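Local coordinates for putative secreted protein (Streptomyces coelicolor A3, PDB 2QF9) that is of unknown function but is probably secreted and belongs to the DUF305 family, whose helical fold is probably related to that of the ferritins, at residues S7-H19 against M130-E143. Residues are numbered along the deposited sequence; the frame is centred on the assembly and turned at random.
Sequences SADAGFARDMSVH and MAKGCVERCTVGVE
A8 sets its CB against the last turn of helix 109-137, 3.5 Å from R137 O. D9 reaches into the turn that joins this helix to the next. Its OD1 takes two backbone N-H groups. T139 N meets the syn lone pair of D9 OD1 at 2.8 Å. V140 N reaches D9 OD1 at 3.0 Å from above the carboxylate plane, on a nearly straight bond (171°). T139 OG1 donates a hydrogen bond to D9 OD2 at 2.7 Å, and the carboxylate is thus held at both oxygens. An alanine here would probably leave the N-H groups of T139 and V140 and the T139 hydroxyl without this acceptor, freeing the turn to shift. D9 O lies 2.7 Å from E143 OE2.

F12 is the knob of the contact, set among M130, A131, C134 and E143. Its CG is anti to the backbone N (chi1 177°), which turns the ring toward helix 109-137. CB of C134 lies over one face, 3.6 Å from the centroid of the F12 ring, with SG over the same face. M16 CB covers the opposite face, and E143 OE2 meets the edge in plane. The C134-C138 disulfide ties the end of helix 109-137 beside this ring. Further on, M16 CE touches M130 CB. M130 SE sits over a face of H19, 3.5 Å from H19 CD2, while H19 NE2 is hydrogen-bonded to P93 O.

Helix segments 8-19 and 130-137 run nearly antiparallel, at 162°. Helix 141-167 backs C134 and A131, and W60 of helix 37-63 touches E143, consistent with a ferritin-like helical bundle. V140 packs on L63 of the second subunit.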
ATOM      1  N   SER A   7     -11.789   2.636 -22.204  1.00 24.24           N
ATOM      2  CA  SER A   7     -11.789   4.059 -21.917  1.00 21.96           C
ATOM      3  C   SER A   7     -10.412   4.483 -21.394  1.00 20.15           C
ATOM      4  O   SER A   7      -9.592   3.643 -20.983  1.00 19.21           O
ATOM      5  CB  SER A   7     -12.875   4.411 -20.900  1.00 21.75           C
ATOM      6  OG  SER A   7     -12.565   3.870 -19.624  1.00 20.73           O
ATOM      7  N   ALA A   8     -10.166   5.785 -21.443  1.00 18.53           N
ATOM      8  CA  ALA A   8      -9.001   6.393 -20.788  1.00 16.94           C
ATOM      9  C   ALA A   8      -9.027   6.117 -19.275  1.00 16.58           C
ATOM     10  O   ALA A   8      -7.996   5.856 -18.665  1.00 15.80           O
ATOM     11  CB  ALA A   8      -9.005   7.898 -21.040  1.00 17.68           C
ATOM     12  N   ASP A   9     -10.213   6.217 -18.672  1.00 15.63           N
ATOM     13  CA  ASP A   9     -10.346   5.978 -17.236  1.00 15.48           C
ATOM     14  C   ASP A   9      -9.885   4.566 -16.883  1.00 14.66           C
ATOM     15  O   ASP A   9      -9.103   4.387 -15.945  1.00 14.38           O
ATOM     16  CB  ASP A   9     -11.783   6.221 -16.798  1.00 15.70           C
ATOM     17  CG  ASP A   9     -12.247   7.632 -17.138  1.00 17.21           C
ATOM     18  OD1 ASP A   9     -11.752   8.576 -16.513  1.00 20.11           O
ATOM     19  OD2 ASP A   9     -13.098   7.783 -18.038  1.00 24.29           O
ATOM     20  N   ALA A  10     -10.339   3.574 -17.646  1.00 14.01           N
ATOM     21  CA  ALA A  10      -9.951   2.193 -17.358  1.00 13.57           C
ATOM     22  C   ALA A  10      -8.471   1.962 -17.644  1.00 13.32           C
ATOM     23  O   ALA A  10      -7.776   1.338 -16.851  1.00 12.84           O
ATOM     24  CB  ALA A  10     -10.814   1.195 -18.136  1.00 14.44           C
ATOM     25  N   GLY A  11      -8.005   2.442 -18.793  1.00 12.58           N
ATOM     26  CA  GLY A  11      -6.617   2.203 -19.216  1.00 12.72           C
ATOM     27  C   GLY A  11      -5.627   2.849 -18.268  1.00 12.27           C
ATOM     28  O   GLY A  11      -4.623   2.232 -17.907  1.00 12.28           O
ATOM     29  N   PHE A  12      -5.903   4.081 -17.855  1.00 12.19           N
ATOM     30  CA  PHE A  12      -5.012   4.755 -16.910  1.00 12.39           C
ATOM     31  C   PHE A  12      -4.978   4.007 -15.580  1.00 12.46           C
ATOM     32  O   PHE A  12      -3.901   3.780 -15.033  1.00 12.24           O
ATOM     33  CB  PHE A  12      -5.377   6.229 -16.709  1.00 12.53           C
ATOM     34  CG  PHE A  12      -4.516   6.929 -15.689  1.00 12.05           C
ATOM     35  CD1 PHE A  12      -3.224   7.358 -16.017  1.00 10.92           C
ATOM     36  CD2 PHE A  12      -4.999   7.133 -14.390  1.00 11.96           C
ATOM     37  CE1 PHE A  12      -2.436   8.020 -15.056  1.00  9.95           C
ATOM     38  CE2 PHE A  12      -4.231   7.778 -13.417  1.00 11.78           C
ATOM     39  CZ  PHE A  12      -2.938   8.228 -13.749  1.00  9.51           C
ATOM     40  N   ALA A  13      -6.150   3.604 -15.081  1.00 12.23           N
ATOM     41  CA  ALA A  13      -6.221   2.817 -13.840  1.00 11.99           C
ATOM     42  C   ALA A  13      -5.404   1.525 -13.924  1.00 12.22           C
ATOM     43  O   ALA A  13      -4.649   1.211 -12.986  1.00 11.84           O
ATOM     44  CB  ALA A  13      -7.675   2.520 -13.449  1.00 11.96           C
ATOM     45  N   ARG A  14      -5.518   0.791 -15.036  1.00 12.44           N
ATOM     46  CA  ARG A  14      -4.750  -0.448 -15.233  0.50 12.61           C
ATOM     47  C   ARG A  14      -3.246  -0.174 -15.290  1.00 12.85           C
ATOM     48  O   ARG A  14      -2.440  -0.795 -14.557  1.00 13.79           O
ATOM     49  CB  ARG A  14      -5.181  -1.158 -16.525  0.50 12.41           C
ATOM     50  CG  ARG A  14      -6.494  -1.899 -16.427  0.50 12.40           C
ATOM     51  CD  ARG A  14      -6.820  -2.632 -17.722  0.50 13.54           C
ATOM     52  NE  ARG A  14      -8.153  -3.223 -17.649  0.50 15.15           N
ATOM     53  CZ  ARG A  14      -9.231  -2.796 -18.308  0.50 14.98           C
ATOM     54  NH1 ARG A  14     -10.388  -3.415 -18.129  0.50 12.26           N
ATOM     55  NH2 ARG A  14      -9.155  -1.779 -19.155  0.50 15.83           N
ATOM     56  N   ASP A  15      -2.870   0.763 -16.157  1.00 12.08           N
ATOM     57  CA  ASP A  15      -1.464   1.039 -16.467  1.00 11.83           C
ATOM     58  C   ASP A  15      -0.765   1.696 -15.291  1.00 10.93           C
ATOM     59  O   ASP A  15       0.330   1.275 -14.895  1.00 10.90           O
ATOM     60  CB  ASP A  15      -1.354   1.931 -17.707  1.00 11.49           C
ATOM     61  CG  ASP A  15      -1.743   1.208 -19.010  1.00 12.96           C
ATOM     62  OD1 ASP A  15      -1.968  -0.019 -19.015  1.00 14.97           O
ATOM     63  OD2 ASP A  15      -1.780   1.897 -20.042  1.00 16.05           O
HETATM   64  N   MSE A  16      -1.399   2.706 -14.701  1.00 10.92           N
HETATM   65  CA  MSE A  16      -0.756   3.382 -13.588  1.00 10.64           C
HETATM   66  C   MSE A  16      -0.677   2.451 -12.370  1.00 10.38           C
HETATM   67  O   MSE A  16       0.253   2.569 -11.571  1.00 10.07           O
HETATM   68  CB  MSE A  16      -1.433   4.729 -13.275  1.00 10.72           C
HETATM   69  CG  MSE A  16      -0.670   5.564 -12.294  1.00 10.41           C
HETATM   70 SE   MSE A  16       1.149   6.059 -12.916  1.00 18.76          SE
HETATM   71  CE  MSE A  16       0.622   7.677 -13.777  1.00 21.45           C
ATOM     72  N   SER A  17      -1.625   1.513 -12.220  1.00 10.71           N
ATOM     73  CA  SER A  17      -1.514   0.545 -11.116  1.00 11.48           C
ATOM     74  C   SER A  17      -0.244  -0.325 -11.227  1.00 11.34           C
ATOM     75  O   SER A  17       0.469  -0.541 -10.231  1.00 11.32           O
ATOM     76  CB  SER A  17      -2.771  -0.320 -11.007  1.00 11.18           C
ATOM     77  OG  SER A  17      -3.830   0.475 -10.506  1.00 11.96           O
ATOM     78  N   VAL A  18       0.036  -0.811 -12.437  1.00 11.21           N
ATOM     79  CA  VAL A  18       1.266  -1.575 -12.682  1.00 10.97           C
ATOM     80  C   VAL A  18       2.511  -0.694 -12.448  1.00  9.82           C
ATOM     81  O   VAL A  18       3.497  -1.144 -11.868  1.00 10.00           O
ATOM     82  CB  VAL A  18       1.264  -2.195 -14.100  1.00 11.10           C
ATOM     83  CG1 VAL A  18       2.599  -2.878 -14.394  1.00 12.91           C
ATOM     84  CG2 VAL A  18       0.115  -3.203 -14.251  1.00 13.10           C
ATOM     85  N   HIS A  19       2.450   0.563 -12.891  1.00  9.32           N
ATOM     86  CA  HIS A  19       3.575   1.493 -12.726  1.00  9.54           C
ATOM     87  C   HIS A  19       3.861   1.722 -11.229  1.00  9.37           C
ATOM     88  O   HIS A  19       5.015   1.600 -10.764  1.00  9.89           O
ATOM     89  CB  HIS A  19       3.228   2.808 -13.410  1.00  8.97           C
ATOM     90  CG  HIS A  19       4.418   3.616 -13.851  1.00  9.67           C
ATOM     91  ND1 HIS A  19       4.941   4.638 -13.092  1.00 11.34           N
ATOM     92  CD2 HIS A  19       5.126   3.604 -15.009  1.00 12.03           C
ATOM     93  CE1 HIS A  19       5.931   5.216 -13.757  1.00 10.91           C
ATOM     94  NE2 HIS A  19       6.073   4.601 -14.917  1.00 13.04           N
HETATM   95  N   MSE A 130       2.277   9.964 -18.152  1.00 14.11           N
HETATM   96  CA  MSE A 130       1.040   9.193 -18.106  1.00 15.32           C
HETATM   97  C   MSE A 130      -0.089   9.930 -17.383  1.00 14.76           C
HETATM   98  O   MSE A 130      -1.239   9.923 -17.855  1.00 15.44           O
HETATM   99  CB  MSE A 130       1.294   7.844 -17.434  1.00 14.54           C
HETATM  100  CG  MSE A 130       2.283   6.980 -18.158  1.00 16.35           C
HETATM  101 SE   MSE A 130       2.903   5.511 -17.006  1.00 18.88          SE
HETATM  102  CE  MSE A 130       1.217   4.548 -16.732  1.00 20.89           C
ATOM    103  N   ALA A 131       0.227  10.558 -16.250  1.00 14.15           N
ATOM    104  CA  ALA A 131      -0.780  11.297 -15.475  1.00 14.43           C
ATOM    105  C   ALA A 131      -1.340  12.474 -16.299  1.00 14.70           C
ATOM    106  O   ALA A 131      -2.560  12.737 -16.306  1.00 14.79           O
ATOM    107  CB  ALA A 131      -0.193  11.799 -14.193  1.00 14.14           C
ATOM    108  N   LYS A 132      -0.439  13.162 -16.999  1.00 14.76           N
ATOM    109  CA  LYS A 132      -0.826  14.230 -17.920  1.00 15.84           C
ATOM    110  C   LYS A 132      -1.801  13.713 -18.966  1.00 16.08           C
ATOM    111  O   LYS A 132      -2.758  14.426 -19.326  1.00 16.37           O
ATOM    112  CB  LYS A 132       0.407  14.869 -18.575  1.00 15.51           C
ATOM    113  CG  LYS A 132       1.135  15.848 -17.685  1.00 17.38           C
ATOM    114  CD  LYS A 132       2.356  16.420 -18.412  1.00 18.58           C
ATOM    115  CE  LYS A 132       3.087  17.459 -17.579  1.00 21.57           C
ATOM    116  NZ  LYS A 132       4.366  17.875 -18.280  1.00 23.20           N
ATOM    117  N   GLY A 133      -1.576  12.482 -19.439  1.00 15.30           N
ATOM    118  CA  GLY A 133      -2.465  11.837 -20.407  1.00 16.16           C
ATOM    119  C   GLY A 133      -3.873  11.673 -19.843  1.00 16.01           C
ATOM    120  O   GLY A 133      -4.865  11.901 -20.541  1.00 16.20           O
ATOM    121  N   CYS A 134      -3.965  11.261 -18.581  1.00 15.59           N
ATOM    122  CA  CYS A 134      -5.261  11.145 -17.909  1.00 16.05           C
ATOM    123  C   CYS A 134      -5.899  12.526 -17.654  1.00 16.58           C
ATOM    124  O   CYS A 134      -7.107  12.684 -17.813  1.00 16.40           O
ATOM    125  CB  CYS A 134      -5.134  10.326 -16.619  1.00 16.32           C
ATOM    126  SG  CYS A 134      -6.666  10.115 -15.644  1.00 15.95           S
ATOM    127  N   VAL A 135      -5.100  13.532 -17.286  1.00 16.89           N
ATOM    128  CA  VAL A 135      -5.651  14.881 -17.096  1.00 18.11           C
ATOM    129  C   VAL A 135      -6.351  15.326 -18.411  1.00 18.88           C
ATOM    130  O   VAL A 135      -7.441  15.915 -18.384  1.00 19.11           O
ATOM    131  CB  VAL A 135      -4.587  15.915 -16.578  1.00 17.92           C
ATOM    132  CG1 VAL A 135      -5.167  17.337 -16.530  1.00 19.75           C
ATOM    133  CG2 VAL A 135      -4.106  15.536 -15.189  1.00 18.33           C
ATOM    134  N   GLU A 136      -5.738  14.999 -19.542  1.00 19.45           N
ATOM    135  CA  GLU A 136      -6.321  15.292 -20.858  1.00 21.74           C
ATOM    136  C   GLU A 136      -7.528  14.423 -21.230  1.00 21.05           C
ATOM    137  O   GLU A 136      -8.516  14.942 -21.759  1.00 21.55           O
ATOM    138  CB  GLU A 136      -5.250  15.167 -21.940  1.00 21.76           C
ATOM    139  CG  GLU A 136      -5.741  15.416 -23.370  1.00 24.95           C
ATOM    140  CD  GLU A 136      -4.651  15.171 -24.390  1.00 25.33           C
ATOM    141  OE1 GLU A 136      -3.482  15.513 -24.100  1.00 30.19           O
ATOM    142  OE2 GLU A 136      -4.963  14.637 -25.482  1.00 31.92           O
ATOM    143  N   ARG A 137      -7.458  13.114 -20.956  1.00 19.26           N
ATOM    144  CA  ARG A 137      -8.370  12.148 -21.579  1.00 19.21           C
ATOM    145  C   ARG A 137      -9.407  11.509 -20.634  1.00 18.74           C
ATOM    146  O   ARG A 137     -10.488  11.100 -21.081  1.00 19.02           O
ATOM    147  CB  ARG A 137      -7.581  11.029 -22.262  1.00 19.04           C
ATOM    148  CG  ARG A 137      -6.695  11.459 -23.433  1.00 19.94           C
ATOM    149  CD  ARG A 137      -5.913  10.271 -23.952  1.00 23.46           C
ATOM    150  NE  ARG A 137      -5.107  10.604 -25.128  1.00 27.82           N
ATOM    151  CZ  ARG A 137      -5.502  10.412 -26.387  1.00 31.05           C
ATOM    152  NH1 ARG A 137      -6.696   9.895 -26.645  1.00 31.51           N
ATOM    153  NH2 ARG A 137      -4.704  10.748 -27.399  1.00 32.90           N
ATOM    154  N   CYS A 138      -9.065  11.373 -19.351  1.00 18.03           N
ATOM    155  CA  CYS A 138     -10.000  10.809 -18.374  1.00 17.27           C
ATOM    156  C   CYS A 138     -11.277  11.641 -18.254  1.00 17.56           C
ATOM    157  O   CYS A 138     -11.266  12.874 -18.457  1.00 16.80           O
ATOM    158  CB  CYS A 138      -9.345  10.678 -17.000  1.00 17.19           C
ATOM    159  SG  CYS A 138      -8.073   9.365 -16.956  1.00 18.14           S
ATOM    160  N   THR A 139     -12.359  10.951 -17.903  1.00 17.45           N
ATOM    161  CA  THR A 139     -13.680  11.571 -17.745  1.00 18.26           C
ATOM    162  C   THR A 139     -14.221  11.504 -16.303  1.00 17.67           C
ATOM    163  O   THR A 139     -15.120  12.267 -15.930  1.00 18.48           O
ATOM    164  CB  THR A 139     -14.719  10.954 -18.731  1.00 18.56           C
ATOM    165  OG1 THR A 139     -15.042   9.618 -18.329  1.00 21.26           O
ATOM    166  CG2 THR A 139     -14.186  10.923 -20.156  1.00 19.31           C
ATOM    167  N   VAL A 140     -13.688  10.585 -15.497  1.00 16.75           N
ATOM    168  CA  VAL A 140     -14.113  10.430 -14.111  1.00 16.50           C
ATOM    169  C   VAL A 140     -13.402  11.453 -13.216  1.00 16.43           C
ATOM    170  O   VAL A 140     -12.163  11.492 -13.149  1.00 16.40           O
ATOM    171  CB  VAL A 140     -13.863   8.978 -13.589  1.00 16.08           C
ATOM    172  CG1 VAL A 140     -14.173   8.885 -12.112  1.00 16.70           C
ATOM    173  CG2 VAL A 140     -14.686   7.962 -14.379  1.00 16.49           C
ATOM    174  N   GLY A 141     -14.196  12.281 -12.546  1.00 15.90           N
ATOM    175  CA  GLY A 141     -13.681  13.436 -11.817  1.00 15.66           C
ATOM    176  C   GLY A 141     -12.615  13.082 -10.795  1.00 15.80           C
ATOM    177  O   GLY A 141     -11.549  13.698 -10.772  1.00 15.93           O
ATOM    178  N   VAL A 142     -12.893  12.078  -9.952  1.00 15.35           N
ATOM    179  CA  VAL A 142     -11.954  11.714  -8.894  1.00 15.76           C
ATOM    180  C   VAL A 142     -10.625  11.191  -9.480  1.00 15.00           C
ATOM    181  O   VAL A 142      -9.558  11.423  -8.912  1.00 14.29           O
ATOM    182  CB  VAL A 142     -12.589  10.716  -7.878  1.00 16.42           C
ATOM    183  CG1 VAL A 142     -12.997   9.403  -8.551  1.00 17.12           C
ATOM    184  CG2 VAL A 142     -11.683  10.482  -6.704  1.00 18.71           C
ATOM    185  N   GLU A 143     -10.720  10.504 -10.614  1.00 14.37           N
ATOM    186  CA  GLU A 143      -9.545   9.971 -11.322  1.00 15.07           C
ATOM    187  C   GLU A 143      -8.710  11.071 -11.983  1.00 15.54           C
ATOM    188  O   GLU A 143      -7.475  11.047 -11.898  1.00 15.09           O
ATOM    189  CB  GLU A 143      -9.959   8.922 -12.348  1.00 15.12           C
ATOM    190  CG  GLU A 143      -8.775   8.127 -12.874  1.00 16.27           C
ATOM    191  CD  GLU A 143      -9.173   6.954 -13.749  1.00 17.11           C
ATOM    192  OE1 GLU A 143     -10.384   6.679 -13.885  1.00 17.68           O
ATOM    193  OE2 GLU A 143      -8.259   6.301 -14.292  1.00 15.52           O
TER